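Local structure of glycoside hydrolase family protein (Novosphingobium sp. PP1Y, 6Q2F) at residues R788-Y793 with M875-D880; E751-A756 with Y762-F767; R807-L812 with A817-K822. The protein probably cleaves terminal alpha-L-rhamnose from rhamnosylated substrates, as an alpha-L-rhamnosidase. All coordinates share one frame; numbering follows the deposited sequence.

The three contacts gather round one mixed sheet. Interaction 3 is the core one: all four of its touching residues are buried, and it seals helix 803-814 against strand 818-820 with aliphatic packing and one backbone hydrogen bond. Interactions 1 and 2 are only partly buried and bring loops up to the sheet without any hydrogen bond between their segments. Interaction 1 shares strand 788-794 with the unit of interaction 3, and Ile792 O pairs with Val820 N. Interaction 2 is tied to interaction 1 by Tyr789 OH and Asp763 OD2. Chemistry follows place: a lysine stem and selenium in interaction 1, tyrosine rings in interaction 2, aliphatic side chains and a backbone bond in interaction 3.

Interaction 1. Residues R788-Y793 with M875-D880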
loop_
_atom_site.group_PDB
_atom_site.type_symbol
_atom_site.label_atom_id
_atom_site.label_comp_id
_atom_site.label_asym_id
_atom_site.label_seq_id
_atom_site.Cartn_x
_atom_site.Cartn_y
_atom_site.Cartn_z
ATOM N N ARG A 788 20.047 -13.978 -0.928
ATOM C CA ARG A 788 20.550 -15.276 -1.357
ATOM C C ARG A 788 19.442 -16.295 -1.162
ATOM O O ARG A 788 18.964 -16.482 -0.041
ATOM C CB ARG A 788 21.795 -15.677 -0.557
ATOM C CG ARG A 788 22.169 -17.158 -0.675
ATOM C CD ARG A 788 23.380 -17.499 0.191
ATOM N NE ARG A 788 24.552 -16.733 -0.205
ATOM C CZ ARG A 788 25.386 -17.109 -1.170
ATOM N NH1 ARG A 788 25.173 -18.245 -1.837
ATOM N NH2 ARG A 788 26.428 -16.350 -1.475
ATOM N N TYR A 789 19.057 -16.979 -2.232
ATOM C CA TYR A 789 17.920 -17.881 -2.193
ATOM C C TYR A 789 18.318 -19.279 -2.653
ATOM O O TYR A 789 19.134 -19.443 -3.573
ATOM C CB TYR A 789 16.799 -17.360 -3.084
ATOM C CG TYR A 789 16.492 -15.902 -2.846
ATOM C CD1 TYR A 789 15.629 -15.526 -1.827
ATOM C CD2 TYR A 789 17.066 -14.904 -3.627
ATOM C CE1 TYR A 789 15.329 -14.187 -1.590
ATOM C CE2 TYR A 789 16.758 -13.549 -3.414
ATOM C CZ TYR A 789 15.899 -13.212 -2.386
ATOM O OH TYR A 789 15.607 -11.897 -2.137
ATOM N N LYS A 790 17.676 -20.275 -2.030
ATOM C CA LYS A 790 17.805 -21.665 -2.445
ATOM C C LYS A 790 17.012 -21.962 -3.706
ATOM O O LYS A 790 17.372 -22.882 -4.447
ATOM C CB LYS A 790 17.333 -22.616 -1.336
ATOM C CG LYS A 790 17.905 -22.321 0.028
ATOM C CD LYS A 790 19.414 -22.389 0.046
ATOM C CE LYS A 790 19.946 -23.742 -0.385
ATOM N NZ LYS A 790 21.439 -23.757 -0.271
ATOM N N THR A 791 15.939 -21.220 -3.969
ATOM C CA THR A 791 15.077 -21.562 -5.091
ATOM C C THR A 791 14.207 -20.374 -5.474
ATOM O O THR A 791 13.976 -19.459 -4.674
ATOM C CB THR A 791 14.182 -22.757 -4.761
ATOM O OG1 THR A 791 13.456 -23.136 -5.931
ATOM C CG2 THR A 791 13.186 -22.361 -3.686
ATOM N N ILE A 792 13.739 -20.405 -6.715
ATOM C CA ILE A 792 12.675 -19.546 -7.204
ATOM C C ILE A 792 11.401 -20.361 -7.137
ATOM O O ILE A 792 11.390 -21.532 -7.528
ATOM C CB ILE A 792 12.942 -19.082 -8.651
ATOM C CG1 ILE A 792 14.070 -18.053 -8.693
ATOM C CG2 ILE A 792 11.671 -18.514 -9.278
ATOM C CD1 ILE A 792 14.587 -17.766 -10.101
ATOM N N TYR A 793 10.332 -19.757 -6.651
ATOM C CA TYR A 793 9.022 -20.391 -6.657
ATOM C C TYR A 793 8.136 -19.694 -7.684
ATOM O O TYR A 793 8.074 -18.465 -7.712
ATOM C CB TYR A 793 8.390 -20.332 -5.270
ATOM C CG TYR A 793 7.030 -20.952 -5.239
ATOM C CD1 TYR A 793 6.881 -22.327 -5.136
ATOM C CD2 TYR A 793 5.882 -20.163 -5.310
ATOM C CE1 TYR A 793 5.626 -22.914 -5.112
ATOM C CE2 TYR A 793 4.622 -20.742 -5.287
ATOM C CZ TYR A 793 4.498 -22.118 -5.198
ATOM O OH TYR A 793 3.253 -22.707 -5.188
HETATM N N MSE A 875 15.161 -30.863 -1.403
HETATM C CA MSE A 875 16.461 -30.264 -1.685
HETATM C C MSE A 875 17.379 -30.368 -0.487
HETATM O O MSE A 875 18.491 -29.846 -0.506
HETATM C CB MSE A 875 16.316 -28.775 -2.039
HETATM C CG MSE A 875 15.585 -28.497 -3.314
HETATM SE SE MSE A 875 15.155 -26.574 -3.412
HETATM C CE MSE A 875 13.310 -26.853 -3.650
ATOM N N ASP A 876 16.878 -30.999 0.573
ATOM C CA ASP A 876 17.622 -31.155 1.821
ATOM C C ASP A 876 17.927 -29.795 2.449
ATOM O O ASP A 876 19.009 -29.568 2.991
ATOM C CB ASP A 876 18.908 -31.967 1.601
ATOM C CG ASP A 876 19.539 -32.432 2.903
ATOM O OD1 ASP A 876 18.786 -32.760 3.850
ATOM O OD2 ASP A 876 20.786 -32.468 2.988
ATOM N N VAL A 877 16.968 -28.874 2.370
ATOM C CA VAL A 877 17.091 -27.568 3.006
ATOM C C VAL A 877 16.268 -27.595 4.286
ATOM O O VAL A 877 15.034 -27.634 4.240
ATOM C CB VAL A 877 16.647 -26.433 2.076
ATOM C CG1 VAL A 877 16.755 -25.098 2.795
ATOM C CG2 VAL A 877 17.520 -26.419 0.837
ATOM N N ALA A 878 16.951 -27.560 5.429
ATOM C CA ALA A 878 16.275 -27.632 6.716
ATOM C C ALA A 878 15.454 -26.362 6.970
ATOM O O ALA A 878 15.819 -25.277 6.520
ATOM C CB ALA A 878 17.289 -27.825 7.847
ATOM N N PRO A 879 14.342 -26.483 7.695
ATOM C CA PRO A 879 13.572 -25.293 8.090
ATOM C C PRO A 879 14.442 -24.271 8.803
ATOM O O PRO A 879 15.307 -24.619 9.607
ATOM C CB PRO A 879 12.509 -25.850 9.041
ATOM C CG PRO A 879 12.488 -27.328 8.819
ATOM C CD PRO A 879 13.831 -27.726 8.301
ATOM N N ASP A 880 14.196 -22.992 8.509
ATOM C CA ASP A 880 14.927 -21.940 9.202
ATOM C C ASP A 880 14.408 -21.758 10.619
ATOM O O ASP A 880 15.193 -21.701 11.579
ATOM C CB ASP A 880 14.825 -20.630 8.422
ATOM C CG ASP A 880 15.863 -19.613 8.854
ATOM O OD1 ASP A 880 16.789 -20.004 9.595
ATOM O OD2 ASP A 880 15.755 -18.427 8.439
#
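Lys790 lays the methylene part of its side chain against both methyls of Val877, and two residues earlier in the chain the selenium of Met875, a selenomethionine, comes up to Thr791. The lysine does not reach straight out. Its chain is bent at chi2 (-59°) and again at chi3 (-58°), which folds CE back over the valine, 3.8 Å from Val877 CG2. Lys790 CG meets the other branch, at 4.1 Å from Val877 CG1, and the two side chains run at a slant to one another. Beyond CE the ammonium group leaves the contact: Lys790 NZ forms salt bridges with Asp780 and Glu779.

The second touch is lighter. Met875 SE stands 4.2 Å from Thr791 CB and 4.4 Å from Lys790 O. The bend at chi3 then turns CE toward strand 818-820, where the side chain also rests on Thr818 and Val820. Thr791 directs OG1 to Thr818 O, a hydrogen bond to the neighbouring strand, while its carbon side is left for the selenium.

The loop bearing Met875 and Val877 follows helix 868-874, which ends in a Schellman motif at Asp876, and it leads into strand 881-884 of another sheet. Elsewhere in that loop, Val877 O accepts a hydrogen bond from Tyr760 OH. Across this contact itself no hydrogen bond or ion pair forms, so the chemistry is dispersive: the polar ends of Lys790 and Thr791 are satisfied by other partners, and their side-chain carbons do the touching.

Interaction 2. Residues E751-A756 with Y762-F767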
loop_
_atom_site.group_PDB
_atom_site.type_symbol
_atom_site.label_atom_id
_atom_site.label_comp_id
_atom_site.label_asym_id
_atom_site.label_seq_id
_atom_site.Cartn_x
_atom_site.Cartn_y
_atom_site.Cartn_z
ATOM N N GLU A 751 -7.238 -11.780 -0.825
ATOM C CA GLU A 751 -6.813 -13.043 -0.264
ATOM C C GLU A 751 -5.302 -13.054 -0.127
ATOM O O GLU A 751 -4.599 -12.753 -1.101
ATOM C CB GLU A 751 -7.273 -14.194 -1.156
ATOM C CG GLU A 751 -8.786 -14.266 -1.277
ATOM C CD GLU A 751 -9.259 -15.430 -2.120
ATOM O OE1 GLU A 751 -8.448 -15.968 -2.911
ATOM O OE2 GLU A 751 -10.445 -15.812 -1.985
ATOM N N PRO A 752 -4.766 -13.376 1.047
ATOM C CA PRO A 752 -3.311 -13.413 1.195
ATOM C C PRO A 752 -2.706 -14.529 0.359
ATOM O O PRO A 752 -3.378 -15.472 -0.055
ATOM C CB PRO A 752 -3.106 -13.666 2.686
ATOM C CG PRO A 752 -4.347 -14.403 3.095
ATOM C CD PRO A 752 -5.463 -13.806 2.271
ATOM N N VAL A 753 -1.415 -14.399 0.096
ATOM C CA VAL A 753 -0.704 -15.419 -0.662
ATOM C C VAL A 753 -0.865 -16.755 0.074
ATOM O O VAL A 753 -0.553 -16.871 1.267
ATOM C CB VAL A 753 0.769 -15.001 -0.882
ATOM C CG1 VAL A 753 1.567 -14.927 0.456
ATOM C CG2 VAL A 753 1.446 -15.910 -1.898
ATOM N N ALA A 754 -1.454 -17.746 -0.596
ATOM C CA ALA A 754 -1.721 -19.031 0.052
ATOM C C ALA A 754 -0.612 -20.036 -0.189
ATOM O O ALA A 754 -0.694 -21.159 0.304
ATOM C CB ALA A 754 -3.053 -19.613 -0.436
ATOM N N ASP A 755 0.445 -19.595 -0.852
ATOM C CA ASP A 755 1.402 -20.385 -1.614
ATOM C C ASP A 755 2.782 -20.417 -0.982
ATOM O O ASP A 755 3.621 -21.227 -1.395
ATOM C CB ASP A 755 1.528 -19.771 -3.039
ATOM C CG ASP A 755 1.236 -20.760 -4.110
ATOM O OD1 ASP A 755 0.918 -21.909 -3.742
ATOM O OD2 ASP A 755 1.330 -20.430 -5.302
ATOM N N ALA A 756 3.038 -19.515 -0.057
ATOM C CA ALA A 756 4.315 -19.135 0.496
ATOM C C ALA A 756 4.748 -20.101 1.586
ATOM O O ALA A 756 3.922 -20.755 2.217
ATOM C CB ALA A 756 4.222 -17.713 1.049
ATOM N N TYR A 762 10.742 -15.630 2.899
ATOM C CA TYR A 762 10.672 -15.431 1.463
ATOM C C TYR A 762 10.606 -13.949 1.132
ATOM O O TYR A 762 10.205 -13.117 1.953
ATOM C CB TYR A 762 9.468 -16.147 0.837
ATOM C CG TYR A 762 8.110 -15.613 1.242
ATOM C CD1 TYR A 762 7.532 -15.968 2.463
ATOM C CD2 TYR A 762 7.381 -14.799 0.382
ATOM C CE1 TYR A 762 6.274 -15.493 2.833
ATOM C CE2 TYR A 762 6.135 -14.327 0.736
ATOM C CZ TYR A 762 5.583 -14.666 1.964
ATOM O OH TYR A 762 4.332 -14.199 2.299
ATOM N N ASP A 763 11.059 -13.647 -0.085
ATOM C CA ASP A 763 10.906 -12.361 -0.744
ATOM C C ASP A 763 10.100 -12.573 -2.018
ATOM O O ASP A 763 10.193 -13.631 -2.657
ATOM C CB ASP A 763 12.267 -11.755 -1.140
ATOM C CG ASP A 763 13.093 -11.300 0.046
ATOM O OD1 ASP A 763 12.493 -10.859 1.045
ATOM O OD2 ASP A 763 14.348 -11.371 -0.046
ATOM N N TYR A 764 9.323 -11.570 -2.401
ATOM C CA TYR A 764 8.787 -11.551 -3.751
ATOM C C TYR A 764 9.860 -11.056 -4.712
ATOM O O TYR A 764 10.671 -10.189 -4.366
ATOM C CB TYR A 764 7.580 -10.631 -3.856
ATOM C CG TYR A 764 6.363 -11.121 -3.132
ATOM C CD1 TYR A 764 5.746 -12.307 -3.508
ATOM C CD2 TYR A 764 5.810 -10.392 -2.088
ATOM C CE1 TYR A 764 4.610 -12.760 -2.863
ATOM C CE2 TYR A 764 4.671 -10.835 -1.442
ATOM C CZ TYR A 764 4.079 -12.015 -1.832
ATOM O OH TYR A 764 2.963 -12.454 -1.177
ATOM N N ILE A 765 9.866 -11.611 -5.926
ATOM C CA ILE A 765 10.682 -11.095 -7.023
ATOM C C ILE A 765 9.761 -10.856 -8.206
ATOM O O ILE A 765 8.867 -11.667 -8.480
ATOM C CB ILE A 765 11.834 -12.043 -7.430
ATOM C CG1 ILE A 765 11.314 -13.425 -7.812
ATOM C CG2 ILE A 765 12.835 -12.191 -6.320
ATOM C CD1 ILE A 765 12.399 -14.285 -8.506
ATOM N N ASN A 766 9.952 -9.728 -8.882
ATOM C CA ASN A 766 9.210 -9.390 -10.080
ATOM C C ASN A 766 10.076 -9.662 -11.306
ATOM O O ASN A 766 11.174 -10.232 -11.214
ATOM C CB ASN A 766 8.731 -7.932 -10.007
ATOM C CG ASN A 766 9.879 -6.928 -10.038
ATOM O OD1 ASN A 766 11.044 -7.290 -9.871
ATOM N ND2 ASN A 766 9.542 -5.647 -10.222
ATOM N N PHE A 767 9.580 -9.269 -12.480
ATOM C CA PHE A 767 10.309 -9.557 -13.709
ATOM C C PHE A 767 11.691 -8.915 -13.688
ATOM O O PHE A 767 12.684 -9.566 -14.034
ATOM C CB PHE A 767 9.483 -9.096 -14.917
ATOM C CG PHE A 767 10.211 -9.169 -16.244
ATOM C CD1 PHE A 767 10.147 -10.315 -17.031
ATOM C CD2 PHE A 767 10.924 -8.076 -16.712
ATOM C CE1 PHE A 767 10.803 -10.379 -18.265
ATOM C CE2 PHE A 767 11.591 -8.116 -17.958
ATOM C CZ PHE A 767 11.518 -9.267 -18.737
#
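The methyl of Ala756 sits as a small bump on the face of the Tyr762 ring. Its CB lies 3.7 Å from the ring centroid and 23° off the normal, a CH-pi contact displaced toward the phenol end, where CB is 3.5 Å from Tyr762 CZ. The second bump is Val753, which meets two tyrosines at once. Its CG1 bridges the two phenol ends, resting 3.4 Å from Tyr762 OH and 3.3 Å from Tyr764 OH. Both rings reach out from strand 762-765 to meet a valine coming the other way.

Torsions set this up. Tyr762 holds CG between its backbone N and carbonyl carbon: chi1 of 66° swings the ring toward the loop, and chi2 turns a face to Ala756. Val753 likewise puts CG1 between N and the carbonyl carbon (chi1 65°). Its CB also meets Tyr764 OH, at 3.4 Å, with CG2 the more distant at 3.8 Å. The tyrosines lean on each other too, with Tyr762 CE2 over one face of the Tyr764 ring.

A leucine in place of Tyr762 would probably leave the Ala756 methyl without its aromatic face and Val753 CG1 with one phenol end fewer to rest on.

The loop follows helix 744-747 and folds back on strand 762-765, which lies parallel to strand 734-737 in the sheet. Lys627 of helix 620-636 makes a cation-pi contact with Tyr762, and Tyr736 meets the Tyr764 ring edge-to-face. Across this contact, methyls meet a ring face and two hydroxyl ends, so the attraction is mainly van der Waals.

Interaction 3. Residues R807-L812 with A817-K822; sequences RKLAAL and ATVVGK
Leu809 and Val819 carry the apolar half of this contact. Leu809 CD1 reaches Val819 CG2 at 3.6 Å, and CG of the same leucine follows at 3.9 Å, so the branched end meets one valine methyl as the two side chains run across each other at a slant. With CG swung opposite its backbone N (chi1 -170°), Leu809 brings that end toward the strand although its CB points past it. A looser apolar touch lies nearer the connecting turn, where Leu812 CB and Ala817 CB are 4.3 Å apart; the rest of Leu812 heads away from the strand and onto Leu781.

The polar half is a single backbone hydrogen bond. Ala817 N donates to Leu812 O over 3.0 Å, with an N-H...O angle of 162° and the donor tilted 31° from the carbonyl plane. Asn776 ND2 donates to the same oxygen, so two donors share this carbonyl near the end of the helix. The alanine methyl fits close by, 3.4 Å from Leu812 O.

Together these contacts close the return limb of a beta-alpha-beta crossover: strand 788-794, helix 803-814, then strand 818-820, which lies parallel to the first. Leu809 touches Ile792 as well as Val819, so this one side chain spans the two strands; Val819 in turn touches Leu794, while Ala810 turns away from strand 818-820 to helix 838-848.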
loop_
_atom_site.group_PDB
_atom_site.type_symbol
_atom_site.label_atom_id
_atom_site.label_comp_id
_atom_site.label_asym_id
_atom_site.label_seq_id
_atom_site.Cartn_x
_atom_site.Cartn_y
_atom_site.Cartn_z
ATOM N N ARG A 807 13.365 -17.298 -20.727
ATOM C CA ARG A 807 14.774 -17.356 -21.095
ATOM C C ARG A 807 15.666 -17.192 -19.875
ATOM O O ARG A 807 16.610 -17.963 -19.666
ATOM C CB ARG A 807 15.092 -16.266 -22.109
ATOM C CG ARG A 807 14.779 -16.633 -23.551
ATOM C CD ARG A 807 14.806 -15.364 -24.418
ATOM N NE ARG A 807 14.828 -15.683 -25.839
ATOM C CZ ARG A 807 14.756 -14.778 -26.802
ATOM N NH1 ARG A 807 14.647 -13.494 -26.485
ATOM N NH2 ARG A 807 14.796 -15.159 -28.073
ATOM N N LYS A 808 15.397 -16.161 -19.076
ATOM C CA LYS A 808 16.231 -15.915 -17.910
ATOM C C LYS A 808 16.096 -17.042 -16.902
ATOM O O LYS A 808 17.084 -17.479 -16.303
ATOM C CB LYS A 808 15.866 -14.579 -17.265
ATOM C CG LYS A 808 16.924 -14.133 -16.282
ATOM C CD LYS A 808 18.205 -13.693 -17.004
ATOM C CE LYS A 808 19.381 -13.613 -16.033
ATOM N NZ LYS A 808 20.621 -13.043 -16.643
ATOM N N LEU A 809 14.879 -17.537 -16.717
ATOM C CA LEU A 809 14.657 -18.620 -15.770
ATOM C C LEU A 809 15.389 -19.879 -16.214
ATOM O O LEU A 809 16.086 -20.518 -15.416
ATOM C CB LEU A 809 13.161 -18.863 -15.642
ATOM C CG LEU A 809 12.692 -19.783 -14.544
ATOM C CD1 LEU A 809 12.737 -19.041 -13.188
ATOM C CD2 LEU A 809 11.295 -20.238 -14.907
ATOM N N ALA A 810 15.264 -20.231 -17.497
ATOM C CA ALA A 810 16.000 -21.371 -18.031
ATOM C C ALA A 810 17.499 -21.179 -17.877
ATOM O O ALA A 810 18.219 -22.128 -17.551
ATOM C CB ALA A 810 15.647 -21.592 -19.504
ATOM N N ALA A 811 17.995 -19.963 -18.118
ATOM C CA ALA A 811 19.436 -19.752 -18.036
ATOM C C ALA A 811 19.926 -19.907 -16.597
ATOM O O ALA A 811 21.006 -20.464 -16.355
ATOM C CB ALA A 811 19.799 -18.372 -18.589
ATOM N N LEU A 812 19.141 -19.438 -15.624
ATOM C CA LEU A 812 19.545 -19.606 -14.233
ATOM C C LEU A 812 19.516 -21.076 -13.834
ATOM O O LEU A 812 20.449 -21.564 -13.190
ATOM C CB LEU A 812 18.645 -18.779 -13.319
ATOM C CG LEU A 812 18.747 -17.258 -13.468
ATOM C CD1 LEU A 812 17.609 -16.581 -12.722
ATOM C CD2 LEU A 812 20.090 -16.765 -12.948
ATOM N N ALA A 817 20.700 -23.253 -10.766
ATOM C CA ALA A 817 19.671 -22.897 -9.799
ATOM C C ALA A 817 18.515 -23.893 -9.813
ATOM O O ALA A 817 18.297 -24.630 -10.775
ATOM C CB ALA A 817 19.133 -21.490 -10.065
ATOM N N THR A 818 17.747 -23.868 -8.734
ATOM C CA THR A 818 16.549 -24.682 -8.580
ATOM C C THR A 818 15.306 -23.820 -8.741
ATOM O O THR A 818 15.228 -22.720 -8.179
ATOM C CB THR A 818 16.539 -25.367 -7.210
ATOM O OG1 THR A 818 17.777 -26.066 -7.031
ATOM C CG2 THR A 818 15.377 -26.340 -7.091
ATOM N N VAL A 819 14.341 -24.320 -9.506
ATOM C CA VAL A 819 13.038 -23.686 -9.670
ATOM C C VAL A 819 11.978 -24.663 -9.194
ATOM O O VAL A 819 12.003 -25.844 -9.557
ATOM C CB VAL A 819 12.756 -23.276 -11.130
ATOM C CG1 VAL A 819 11.270 -22.967 -11.323
ATOM C CG2 VAL A 819 13.596 -22.102 -11.520
ATOM N N VAL A 820 11.068 -24.175 -8.356
ATOM C CA VAL A 820 9.916 -24.939 -7.895
ATOM C C VAL A 820 8.679 -24.329 -8.529
ATOM O O VAL A 820 8.364 -23.154 -8.286
ATOM C CB VAL A 820 9.806 -24.923 -6.366
ATOM C CG1 VAL A 820 8.572 -25.715 -5.906
ATOM C CG2 VAL A 820 11.087 -25.447 -5.760
ATOM N N GLY A 821 7.976 -25.118 -9.322
ATOM C CA GLY A 821 6.759 -24.642 -9.943
ATOM C C GLY A 821 6.389 -25.487 -11.132
ATOM O O GLY A 821 7.192 -26.245 -11.674
ATOM N N LYS A 822 5.145 -25.330 -11.559
ATOM C CA LYS A 822 4.652 -26.047 -12.718
ATOM C C LYS A 822 4.835 -25.206 -13.975
ATOM O O LYS A 822 4.952 -23.971 -13.929
ATOM C CB LYS A 822 3.189 -26.443 -12.519
ATOM C CG LYS A 822 3.054 -27.590 -11.515
ATOM C CD LYS A 822 1.615 -27.931 -11.160
ATOM C CE LYS A 822 1.584 -29.098 -10.176
ATOM N NZ LYS A 822 0.226 -29.339 -9.601
#